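Local coordinates for protein lactaldehyde dehydrogenase (Escherichia coli, PDB 2IMP) that oxidises L-lactaldehyde irreversibly to L-lactate with NAD(+), and also acts on glycolaldehyde, as a homotetrameric member of the aldehyde dehydrogenase family, at residues G41-E44 with D45-A49; P155-L158 with I159-M163; V291-K295 with G296-Q300. All coordinates share one frame; numbering follows the deposited sequence.

Interaction 1 (G41-E44 with D45-A49); sequences GQAE and DARKA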
ATOM      1  N   GLY A  41     -41.335   4.984  15.298  1.00 21.65           N
ATOM      2  CA  GLY A  41     -41.102   4.995  13.868  1.00 20.58           C
ATOM      3  C   GLY A  41     -41.466   3.744  13.110  1.00 19.31           C
ATOM      4  O   GLY A  41     -41.484   2.642  13.653  1.00 20.20           O
ATOM      5  N   GLN A  42     -41.763   3.930  11.834  1.00 19.20           N
ATOM      6  CA  GLN A  42     -42.126   2.829  10.961  1.00 20.67           C
ATOM      7  C   GLN A  42     -41.319   2.853   9.655  1.00 20.29           C
ATOM      8  O   GLN A  42     -40.640   3.839   9.362  1.00 20.75           O
ATOM      9  CB  GLN A  42     -43.629   2.893  10.645  1.00 21.04           C
ATOM     10  CG  GLN A  42     -44.536   2.840  11.881  1.00 21.91           C
ATOM     11  CD  GLN A  42     -44.497   1.491  12.581  1.00 23.77           C
ATOM     12  OE1 GLN A  42     -44.709   0.456  11.955  1.00 26.06           O
ATOM     13  NE2 GLN A  42     -44.235   1.500  13.886  1.00 24.30           N
ATOM     14  N   ALA A  43     -41.405   1.777   8.883  1.00 21.60           N
ATOM     15  CA  ALA A  43     -40.683   1.697   7.620  1.00 22.00           C
ATOM     16  C   ALA A  43     -40.791   2.975   6.747  1.00 22.31           C
ATOM     17  O   ALA A  43     -39.783   3.483   6.250  1.00 22.06           O
ATOM     18  CB  ALA A  43     -41.161   0.480   6.831  1.00 21.22           C
ATOM     19  N   GLU A  44     -42.006   3.487   6.578  1.00 23.72           N
ATOM     20  CA  GLU A  44     -42.201   4.691   5.777  1.00 24.01           C
ATOM     21  C   GLU A  44     -41.289   5.867   6.199  1.00 22.08           C
ATOM     22  O   GLU A  44     -40.795   6.604   5.350  1.00 22.02           O
ATOM     23  CB  GLU A  44     -43.671   5.116   5.814  1.00 28.74           C
ATOM     24  CG  GLU A  44     -44.239   5.269   7.217  1.00 37.02           C
ATOM     25  CD  GLU A  44     -45.752   5.153   7.249  1.00 41.06           C
ATOM     26  OE1 GLU A  44     -46.427   5.918   6.526  1.00 45.00           O
ATOM     27  OE2 GLU A  44     -46.266   4.293   8.003  1.00 43.54           O
ATOM     28  N   ASP A  45     -41.078   6.027   7.503  1.00 20.74           N
ATOM     29  CA  ASP A  45     -40.197   7.086   7.988  1.00 20.87           C
ATOM     30  C   ASP A  45     -38.748   6.842   7.532  1.00 20.17           C
ATOM     31  O   ASP A  45     -38.035   7.769   7.139  1.00 19.78           O
ATOM     32  CB  ASP A  45     -40.252   7.162   9.514  1.00 22.03           C
ATOM     33  CG  ASP A  45     -41.655   7.408  10.026  1.00 23.60           C
ATOM     34  OD1 ASP A  45     -42.236   8.451   9.665  1.00 23.65           O
ATOM     35  OD2 ASP A  45     -42.173   6.559  10.779  1.00 23.51           O
ATOM     36  N   ALA A  46     -38.337   5.579   7.592  1.00 18.09           N
ATOM     37  CA  ALA A  46     -37.010   5.203   7.134  1.00 18.64           C
ATOM     38  C   ALA A  46     -36.872   5.471   5.623  1.00 18.09           C
ATOM     39  O   ALA A  46     -35.853   5.987   5.162  1.00 16.05           O
ATOM     40  CB  ALA A  46     -36.747   3.721   7.435  1.00 14.98           C
ATOM     41  N   ARG A  47     -37.923   5.124   4.875  1.00 18.65           N
ATOM     42  CA  ARG A  47     -37.926   5.344   3.436  1.00 20.37           C
ATOM     43  C   ARG A  47     -37.770   6.822   3.065  1.00 20.67           C
ATOM     44  O   ARG A  47     -37.048   7.158   2.127  1.00 20.64           O
ATOM     45  CB  ARG A  47     -39.205   4.796   2.799  1.00 22.56           C
ATOM     46  CG  ARG A  47     -39.399   3.313   2.986  1.00 26.78           C
ATOM     47  CD  ARG A  47     -40.382   2.743   1.972  1.00 31.90           C
ATOM     48  NE  ARG A  47     -40.565   1.308   2.175  1.00 35.40           N
ATOM     49  CZ  ARG A  47     -41.516   0.773   2.934  1.00 37.08           C
ATOM     50  NH1 ARG A  47     -42.387   1.556   3.557  1.00 38.60           N
ATOM     51  NH2 ARG A  47     -41.585  -0.544   3.083  1.00 37.27           N
ATOM     52  N   LYS A  48     -38.454   7.696   3.802  1.00 21.06           N
ATOM     53  CA  LYS A  48     -38.333   9.127   3.550  1.00 21.37           C
ATOM     54  C   LYS A  48     -36.879   9.596   3.738  1.00 19.51           C
ATOM     55  O   LYS A  48     -36.352  10.378   2.942  1.00 19.42           O
ATOM     56  CB  LYS A  48     -39.246   9.920   4.492  1.00 25.20           C
ATOM     57  CG  LYS A  48     -40.729   9.729   4.231  1.00 32.42           C
ATOM     58  CD  LYS A  48     -41.577  10.443   5.283  1.00 36.97           C
ATOM     59  CE  LYS A  48     -43.054  10.097   5.118  1.00 40.87           C
ATOM     60  NZ  LYS A  48     -43.897  10.633   6.226  1.00 42.62           N
ATOM     61  N   ALA A  49     -36.249   9.094   4.796  1.00 17.27           N
ATOM     62  CA  ALA A  49     -34.859   9.425   5.079  1.00 16.44           C
ATOM     63  C   ALA A  49     -33.925   8.864   3.995  1.00 14.52           C
ATOM     64  O   ALA A  49     -33.027   9.549   3.506  1.00 13.38           O
ATOM     65  CB  ALA A  49     -34.456   8.883   6.453  1.00 14.20           C
TER
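Gln42 holds the N-cap position of the helix that begins at Ala43, and its carbonyl oxygen faces the amides of the first turn. Asp45 N and Ala46 N both turn to Gln42 O, each through a weak hydrogen bond. Stronger i to i+4 bonds follow: Arg47 N binds Ala43 O at 2.8 Å, and Lys48 N binds Glu44 O at 3.0 Å. Asp45, at position N3, receives the backbone N of Gln42 on OD2 at 2.9 Å in a fairly straight bond (165°), using the lone pair that lies anti to its other oxygen. This is the N3-to-N-cap half of a capping box. Placing CG beside its own backbone N (chi1 -58°) lets the Asp45 carboxylate reach back over the helix start, bringing Asp45 OD2 to 3.6 Å from Gly41 CA. One turn after Ala43, the extended Arg47 chain runs back toward the helix start and lays one guanidinium face over the methyl of Ala43, with Arg47 NH1 3.7 Å from Ala43 CB; Arg47 NE forms a salt bridge with Glu215. On another flank, the methylenes of Lys48 run past the peptide oxygen of Glu44, with Lys48 CG 3.3 Å from Glu44 O. Ala43 and Ala46 turn their methyls to helix 209-218, meeting Glu215 and Leu216, so this first turn of helix 43-62 docks on that helix shortly after strand 34-39 ends.

Interaction 2 (P155-L158 with I159-M163); sequences PFFL and IARKM. With LAC (lactic acid), chain E.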
ATOM      1  N   PRO A 155     -23.145   4.587  22.647  1.00 16.30           N
ATOM      2  CA  PRO A 155     -24.108   5.082  21.661  1.00 15.11           C
ATOM      3  C   PRO A 155     -23.648   6.305  20.852  1.00 14.67           C
ATOM      4  O   PRO A 155     -23.872   6.369  19.644  1.00 15.51           O
ATOM      5  CB  PRO A 155     -25.338   5.384  22.510  1.00 13.95           C
ATOM      6  CG  PRO A 155     -24.723   5.867  23.789  1.00 14.86           C
ATOM      7  CD  PRO A 155     -23.643   4.827  24.017  1.00 15.37           C
ATOM      8  N   PHE A 156     -23.030   7.270  21.528  1.00 14.04           N
ATOM      9  CA  PHE A 156     -22.568   8.475  20.858  1.00 12.27           C
ATOM     10  C   PHE A 156     -21.393   8.195  19.905  1.00 12.94           C
ATOM     11  O   PHE A 156     -21.437   8.543  18.720  1.00 12.36           O
ATOM     12  CB  PHE A 156     -22.161   9.525  21.894  1.00 12.95           C
ATOM     13  CG  PHE A 156     -22.027  10.914  21.337  1.00 13.60           C
ATOM     14  CD1 PHE A 156     -23.129  11.564  20.785  1.00 11.00           C
ATOM     15  CD2 PHE A 156     -20.795  11.568  21.345  1.00 12.77           C
ATOM     16  CE1 PHE A 156     -23.011  12.861  20.267  1.00 14.43           C
ATOM     17  CE2 PHE A 156     -20.666  12.864  20.830  1.00 11.54           C
ATOM     18  CZ  PHE A 156     -21.772  13.507  20.282  1.00 12.63           C
ATOM     19  N   PHE A 157     -20.353   7.561  20.439  1.00 11.79           N
ATOM     20  CA  PHE A 157     -19.204   7.212  19.629  1.00 11.11           C
ATOM     21  C   PHE A 157     -19.596   6.408  18.373  1.00 11.49           C
ATOM     22  O   PHE A 157     -19.140   6.700  17.268  1.00 12.26           O
ATOM     23  CB  PHE A 157     -18.201   6.399  20.453  1.00 11.61           C
ATOM     24  CG  PHE A 157     -17.140   5.733  19.623  1.00 12.47           C
ATOM     25  CD1 PHE A 157     -16.294   6.488  18.815  1.00 11.93           C
ATOM     26  CD2 PHE A 157     -16.996   4.350  19.637  1.00 11.47           C
ATOM     27  CE1 PHE A 157     -15.324   5.875  18.026  1.00 14.26           C
ATOM     28  CE2 PHE A 157     -16.028   3.726  18.853  1.00 13.95           C
ATOM     29  CZ  PHE A 157     -15.190   4.486  18.048  1.00 12.75           C
ATOM     30  N   LEU A 158     -20.451   5.407  18.551  1.00  9.94           N
ATOM     31  CA  LEU A 158     -20.861   4.603  17.414  1.00 11.44           C
ATOM     32  C   LEU A 158     -21.542   5.397  16.283  1.00 11.50           C
ATOM     33  O   LEU A 158     -21.542   4.957  15.133  1.00 11.56           O
ATOM     34  CB  LEU A 158     -21.728   3.433  17.870  1.00 12.95           C
ATOM     35  CG  LEU A 158     -20.877   2.367  18.576  1.00 16.48           C
ATOM     36  CD1 LEU A 158     -21.755   1.241  19.056  1.00 17.86           C
ATOM     37  CD2 LEU A 158     -19.825   1.828  17.619  1.00 19.67           C
ATOM     38  N   ILE A 159     -22.124   6.550  16.610  1.00  9.02           N
ATOM     39  CA  ILE A 159     -22.692   7.380  15.559  1.00  9.37           C
ATOM     40  C   ILE A 159     -21.556   7.809  14.603  1.00  9.44           C
ATOM     41  O   ILE A 159     -21.646   7.665  13.390  1.00 10.14           O
ATOM     42  CB  ILE A 159     -23.319   8.685  16.114  1.00  9.77           C
ATOM     43  CG1 ILE A 159     -24.508   8.379  17.023  1.00 10.33           C
ATOM     44  CG2 ILE A 159     -23.771   9.566  14.963  1.00  9.87           C
ATOM     45  CD1 ILE A 159     -25.015   9.612  17.767  1.00  8.77           C
ATOM     46  N   ALA A 160     -20.489   8.326  15.203  1.00  9.83           N
ATOM     47  CA  ALA A 160     -19.327   8.782  14.462  1.00 13.57           C
ATOM     48  C   ALA A 160     -18.569   7.637  13.781  1.00 13.12           C
ATOM     49  O   ALA A 160     -18.119   7.767  12.643  1.00 12.12           O
ATOM     50  CB  ALA A 160     -18.381   9.545  15.393  1.00 12.54           C
ATOM     51  N   ARG A 161     -18.443   6.520  14.491  1.00 12.64           N
ATOM     52  CA  ARG A 161     -17.738   5.372  13.945  1.00 12.88           C
ATOM     53  C   ARG A 161     -18.287   4.938  12.575  1.00 12.69           C
ATOM     54  O   ARG A 161     -17.561   4.373  11.751  1.00 11.47           O
ATOM     55  CB  ARG A 161     -17.802   4.204  14.921  1.00 13.05           C
ATOM     56  CG  ARG A 161     -16.838   3.070  14.592  1.00 15.42           C
ATOM     57  CD  ARG A 161     -16.931   1.960  15.633  1.00 16.66           C
ATOM     58  NE  ARG A 161     -15.618   1.600  16.150  1.00 16.79           N
ATOM     59  CZ  ARG A 161     -15.408   0.741  17.141  1.00 17.90           C
ATOM     60  NH1 ARG A 161     -16.434   0.136  17.736  1.00 15.03           N
ATOM     61  NH2 ARG A 161     -14.168   0.491  17.546  1.00 13.52           N
ATOM     62  N   LYS A 162     -19.570   5.211  12.347  1.00  9.17           N
ATOM     63  CA  LYS A 162     -20.180   4.867  11.072  1.00 11.35           C
ATOM     64  C   LYS A 162     -20.327   6.073  10.108  1.00  9.28           C
ATOM     65  O   LYS A 162     -19.917   5.986   8.966  1.00  9.24           O
ATOM     66  CB  LYS A 162     -21.547   4.200  11.295  1.00 10.54           C
ATOM     67  CG  LYS A 162     -21.475   2.971  12.196  1.00 13.38           C
ATOM     68  CD  LYS A 162     -22.841   2.328  12.409  1.00 13.13           C
ATOM     69  CE  LYS A 162     -22.782   1.265  13.508  1.00 16.37           C
ATOM     70  NZ  LYS A 162     -21.803   0.178  13.219  1.00 18.40           N
ATOM     71  N   MET A 163     -20.874   7.188  10.592  1.00  8.76           N
ATOM     72  CA  MET A 163     -21.071   8.363   9.744  1.00  9.10           C
ATOM     73  C   MET A 163     -19.790   9.100   9.266  1.00  8.13           C
ATOM     74  O   MET A 163     -19.760   9.616   8.150  1.00  9.29           O
ATOM     75  CB  MET A 163     -22.020   9.368  10.432  1.00 10.39           C
ATOM     76  CG  MET A 163     -21.408  10.220  11.545  1.00 11.47           C
ATOM     77  SD  MET A 163     -20.447  11.650  10.954  1.00 15.53           S
ATOM     78  CE  MET A 163     -21.744  12.768  10.460  1.00 10.09           C
TER
HETATM   79  C   LAC E 508     -16.442  -1.362  20.954  0.52 43.24           C
HETATM   80  CA  LAC E 508     -17.892  -1.396  21.334  0.52 43.22           C
HETATM   81  CB  LAC E 508     -18.354   0.020  21.722  0.52 43.15           C
HETATM   82  O   LAC E 508     -16.095  -1.673  19.814  0.52 44.13           O
HETATM   83  OHN LAC E 508     -18.685  -1.821  20.212  0.52 42.25           O
HETATM   84  OXT LAC E 508     -15.530  -1.034  21.876  0.52 43.85           O
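Phe157 and Arg161 meet one helical turn apart: Phe157 CE2 sits over the centre of one guanidinium face, 3.5 Å from Arg161 CZ, while the two planes are 59° apart. Arg161 CG stands anti to the backbone N (chi1 -167°) and the chain bends at chi3, which carries the guanidinium past the Phe157 ring to the lactate. Apolar packing comes from Leu158, which runs alongside the same arginine and brings Leu158 CD2 to 3.5 Å from Arg161 CD. The methyl CD1 of Ile159 meets CD1 of the Phe156 ring at 4.1 Å. Among backbone hydrogen bonds, Arg161 N to Phe157 O (2.9 Å) is regular; Ile159 N approaches Phe156 O at 3.0 Å from above the carbonyl plane. At the charged tip, Arg161 NH1 gives an almost straight hydrogen bond (176°) to the lactate oxygen O at 2.8 Å, reaching it at the guanidinium edge, and Arg161 NH2 forms salt bridges with Glu443 and Asp461. A leucine here would lack the guanidinium, probably leaving the lactate carboxylate and both acidic residues without this positive partner. Helix 155-168 connects parallel strands 134-149 and 172-176, a beta-alpha-beta unit, packing against helix 98-116 through Phe157 and helix 183-195 through Ile159.

Interaction 3 (V291-K295 with G296-Q300); sequences VYVQK and GIYDQ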
ATOM      1  N   VAL A 291     -11.756 -15.186  32.236  1.00 30.90           N
ATOM      2  CA  VAL A 291     -10.405 -15.118  32.763  1.00 28.73           C
ATOM      3  C   VAL A 291      -9.718 -16.477  33.025  1.00 28.42           C
ATOM      4  O   VAL A 291     -10.155 -17.253  33.874  1.00 28.52           O
ATOM      5  CB  VAL A 291     -10.382 -14.290  34.069  1.00 27.66           C
ATOM      6  CG1 VAL A 291      -8.955 -14.018  34.488  1.00 26.83           C
ATOM      7  CG2 VAL A 291     -11.138 -12.986  33.868  1.00 27.21           C
ATOM      8  N   TYR A 292      -8.651 -16.742  32.278  1.00 27.81           N
ATOM      9  CA  TYR A 292      -7.890 -17.970  32.440  1.00 28.05           C
ATOM     10  C   TYR A 292      -6.564 -17.736  33.188  1.00 28.85           C
ATOM     11  O   TYR A 292      -5.698 -16.998  32.718  1.00 28.14           O
ATOM     12  CB  TYR A 292      -7.605 -18.615  31.078  1.00 26.62           C
ATOM     13  CG  TYR A 292      -8.855 -18.922  30.283  1.00 26.88           C
ATOM     14  CD1 TYR A 292      -9.435 -17.959  29.461  1.00 26.29           C
ATOM     15  CD2 TYR A 292      -9.491 -20.159  30.397  1.00 27.53           C
ATOM     16  CE1 TYR A 292     -10.617 -18.213  28.774  1.00 26.29           C
ATOM     17  CE2 TYR A 292     -10.678 -20.425  29.715  1.00 27.68           C
ATOM     18  CZ  TYR A 292     -11.234 -19.445  28.906  1.00 28.24           C
ATOM     19  OH  TYR A 292     -12.415 -19.687  28.241  1.00 28.05           O
ATOM     20  N   VAL A 293      -6.434 -18.361  34.355  1.00 29.71           N
ATOM     21  CA  VAL A 293      -5.239 -18.217  35.181  1.00 30.14           C
ATOM     22  C   VAL A 293      -4.525 -19.551  35.464  1.00 31.53           C
ATOM     23  O   VAL A 293      -5.158 -20.491  35.942  1.00 31.20           O
ATOM     24  CB  VAL A 293      -5.609 -17.585  36.536  1.00 30.05           C
ATOM     25  CG1 VAL A 293      -4.352 -17.204  37.298  1.00 29.22           C
ATOM     26  CG2 VAL A 293      -6.511 -16.381  36.316  1.00 29.97           C
ATOM     27  N   GLN A 294      -3.228 -19.643  35.183  1.00 31.57           N
ATOM     28  CA  GLN A 294      -2.566 -20.908  35.458  1.00 35.68           C
ATOM     29  C   GLN A 294      -2.193 -21.149  36.931  1.00 36.85           C
ATOM     30  O   GLN A 294      -1.985 -20.211  37.699  1.00 37.09           O
ATOM     31  CB  GLN A 294      -1.338 -21.120  34.561  1.00 34.61           C
ATOM     32  CG  GLN A 294      -0.216 -20.126  34.674  1.00 35.07           C
ATOM     33  CD  GLN A 294       1.001 -20.584  33.887  1.00 36.17           C
ATOM     34  OE1 GLN A 294       1.978 -19.850  33.734  1.00 36.81           O
ATOM     35  NE2 GLN A 294       0.948 -21.815  33.386  1.00 34.96           N
ATOM     36  N   LYS A 295      -2.140 -22.426  37.287  1.00 38.94           N
ATOM     37  CA  LYS A 295      -1.835 -22.890  38.636  1.00 40.33           C
ATOM     38  C   LYS A 295      -0.736 -22.105  39.397  1.00 39.55           C
ATOM     39  O   LYS A 295      -0.993 -21.504  40.437  1.00 38.94           O
ATOM     40  CB  LYS A 295      -1.439 -24.368  38.573  1.00 42.15           C
ATOM     41  CG  LYS A 295      -2.329 -25.229  37.675  1.00 44.70           C
ATOM     42  CD  LYS A 295      -3.749 -25.346  38.207  1.00 46.11           C
ATOM     43  CE  LYS A 295      -4.573 -26.304  37.357  1.00 47.23           C
ATOM     44  NZ  LYS A 295      -5.923 -26.554  37.939  1.00 47.78           N
ATOM     45  N   GLY A 296       0.478 -22.138  38.859  1.00 39.60           N
ATOM     46  CA  GLY A 296       1.599 -21.461  39.486  1.00 39.86           C
ATOM     47  C   GLY A 296       1.303 -20.156  40.199  1.00 39.74           C
ATOM     48  O   GLY A 296       1.849 -19.903  41.271  1.00 40.06           O
ATOM     49  N   ILE A 297       0.443 -19.325  39.616  1.00 39.20           N
ATOM     50  CA  ILE A 297       0.116 -18.035  40.212  1.00 38.04           C
ATOM     51  C   ILE A 297      -1.375 -17.861  40.588  1.00 36.83           C
ATOM     52  O   ILE A 297      -1.778 -16.822  41.108  1.00 36.34           O
ATOM     53  CB  ILE A 297       0.541 -16.881  39.260  1.00 39.51           C
ATOM     54  CG1 ILE A 297       0.404 -15.531  39.967  1.00 39.04           C
ATOM     55  CG2 ILE A 297      -0.312 -16.907  37.992  1.00 38.83           C
ATOM     56  CD1 ILE A 297       0.844 -14.356  39.118  1.00 41.29           C
ATOM     57  N   TYR A 298      -2.167 -18.895  40.327  1.00 36.81           N
ATOM     58  CA  TYR A 298      -3.597 -18.872  40.618  1.00 36.56           C
ATOM     59  C   TYR A 298      -3.983 -18.198  41.955  1.00 38.25           C
ATOM     60  O   TYR A 298      -4.597 -17.131  41.965  1.00 38.17           O
ATOM     61  CB  TYR A 298      -4.155 -20.295  40.602  1.00 35.55           C
ATOM     62  CG  TYR A 298      -5.666 -20.358  40.669  1.00 34.87           C
ATOM     63  CD1 TYR A 298      -6.441 -20.270  39.511  1.00 35.54           C
ATOM     64  CD2 TYR A 298      -6.322 -20.485  41.888  1.00 35.29           C
ATOM     65  CE1 TYR A 298      -7.835 -20.309  39.571  1.00 34.73           C
ATOM     66  CE2 TYR A 298      -7.713 -20.523  41.960  1.00 34.95           C
ATOM     67  CZ  TYR A 298      -8.462 -20.435  40.800  1.00 34.52           C
ATOM     68  OH  TYR A 298      -9.834 -20.474  40.878  1.00 35.45           O
ATOM     69  N   ASP A 299      -3.616 -18.836  43.066  1.00 40.03           N
ATOM     70  CA  ASP A 299      -3.927 -18.311  44.391  1.00 39.68           C
ATOM     71  C   ASP A 299      -3.622 -16.816  44.585  1.00 37.92           C
ATOM     72  O   ASP A 299      -4.473 -16.061  45.046  1.00 36.79           O
ATOM     73  CB  ASP A 299      -3.200 -19.128  45.456  1.00 42.77           C
ATOM     74  CG  ASP A 299      -3.762 -20.524  45.591  1.00 44.92           C
ATOM     75  OD1 ASP A 299      -4.992 -20.654  45.795  1.00 46.62           O
ATOM     76  OD2 ASP A 299      -2.978 -21.489  45.496  1.00 47.03           O
ATOM     77  N   GLN A 300      -2.408 -16.403  44.247  1.00 38.23           N
ATOM     78  CA  GLN A 300      -2.058 -14.999  44.362  1.00 39.19           C
ATOM     79  C   GLN A 300      -2.992 -14.097  43.523  1.00 38.90           C
ATOM     80  O   GLN A 300      -3.558 -13.126  44.027  1.00 38.22           O
ATOM     81  CB  GLN A 300      -0.619 -14.769  43.902  1.00 40.80           C
ATOM     82  CG  GLN A 300       0.452 -15.096  44.921  1.00 43.40           C
ATOM     83  CD  GLN A 300       1.845 -14.869  44.365  1.00 45.68           C
ATOM     84  OE1 GLN A 300       2.303 -15.604  43.490  1.00 46.95           O
ATOM     85  NE2 GLN A 300       2.521 -13.835  44.858  1.00 46.29           N
TER
HETATM   86  O   HOH W   1      -1.706 -20.837  42.923  1.00 27.93           O
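Lys295 O is gripped from two directions: Tyr298 N binds it at 2.9 Å from above the carbonyl plane, and water 1 donates to it at 2.7 Å. That water also accepts a hydrogen bond from Asp299 N at 2.8 Å and donates to Asp299 OD2 at 2.9 Å, so it bridges the turn to the first residues of the following helix and probably helps to hold the Asp299 carboxylate close to its own amide. The carbonyl just before it is shared as well. Gln294 O takes Ile297 N at 3.2 Å, an i to i+3 bond that closes a beta-turn around Lys295 and Gly296, and it draws a second, weak bond from Tyr298 N. The amide of Tyr298 is thus divided between two successive carbonyls, and the chain turns sharply as it leaves the strand.

Behind these polar links lies a small apolar cluster centred on Val293. Its CG1, anti to the backbone N (chi1 -170°), points at the start of the helix and lies 3.8 Å from Tyr298 CA, while on the Ile297 side the same Val293 CG1 meets Ile297 CG2 at 4.1 Å. The Tyr298 ring is turned with its edge to the strand: Val293 O lies near the ring plane, 3.8 Å from Tyr298 CD1. On the other side of the strand, Gln294 CB leaves its CA away from the turn, and OE1 accepts a hydrogen bond from Asp262 N. The unit is a strand-turn-helix connection, in which strand 290-294, flanked by parallel strands 257-260 and 388-394, passes into helix 298-310, a beta-to-alpha connection in the catalytic domain of the aldehyde dehydrogenase fold.

Overall arrangement
Along the chain the three contacts follow one another in series, and none touches another. Interaction 1 caps the start of helix 43-62 and interaction 2 lies in helix 155-168, with centres about 21 Å apart. Interaction 2 is close to the middle of the chain, where its helix connects two parallel strands, 134-149 and 172-176, and carries the substrate-binding arginine. Interaction 3 belongs to a different sheet, containing strand 290-294, with its centre about 38 Å from that of interaction 2 and about 53 Å from that of interaction 1, on the opposite side of the chain's centre from the latter. Interactions 1 and 3 are thus local structure at peripheral helix starts, whereas interaction 2 contributes directly to the lactate site.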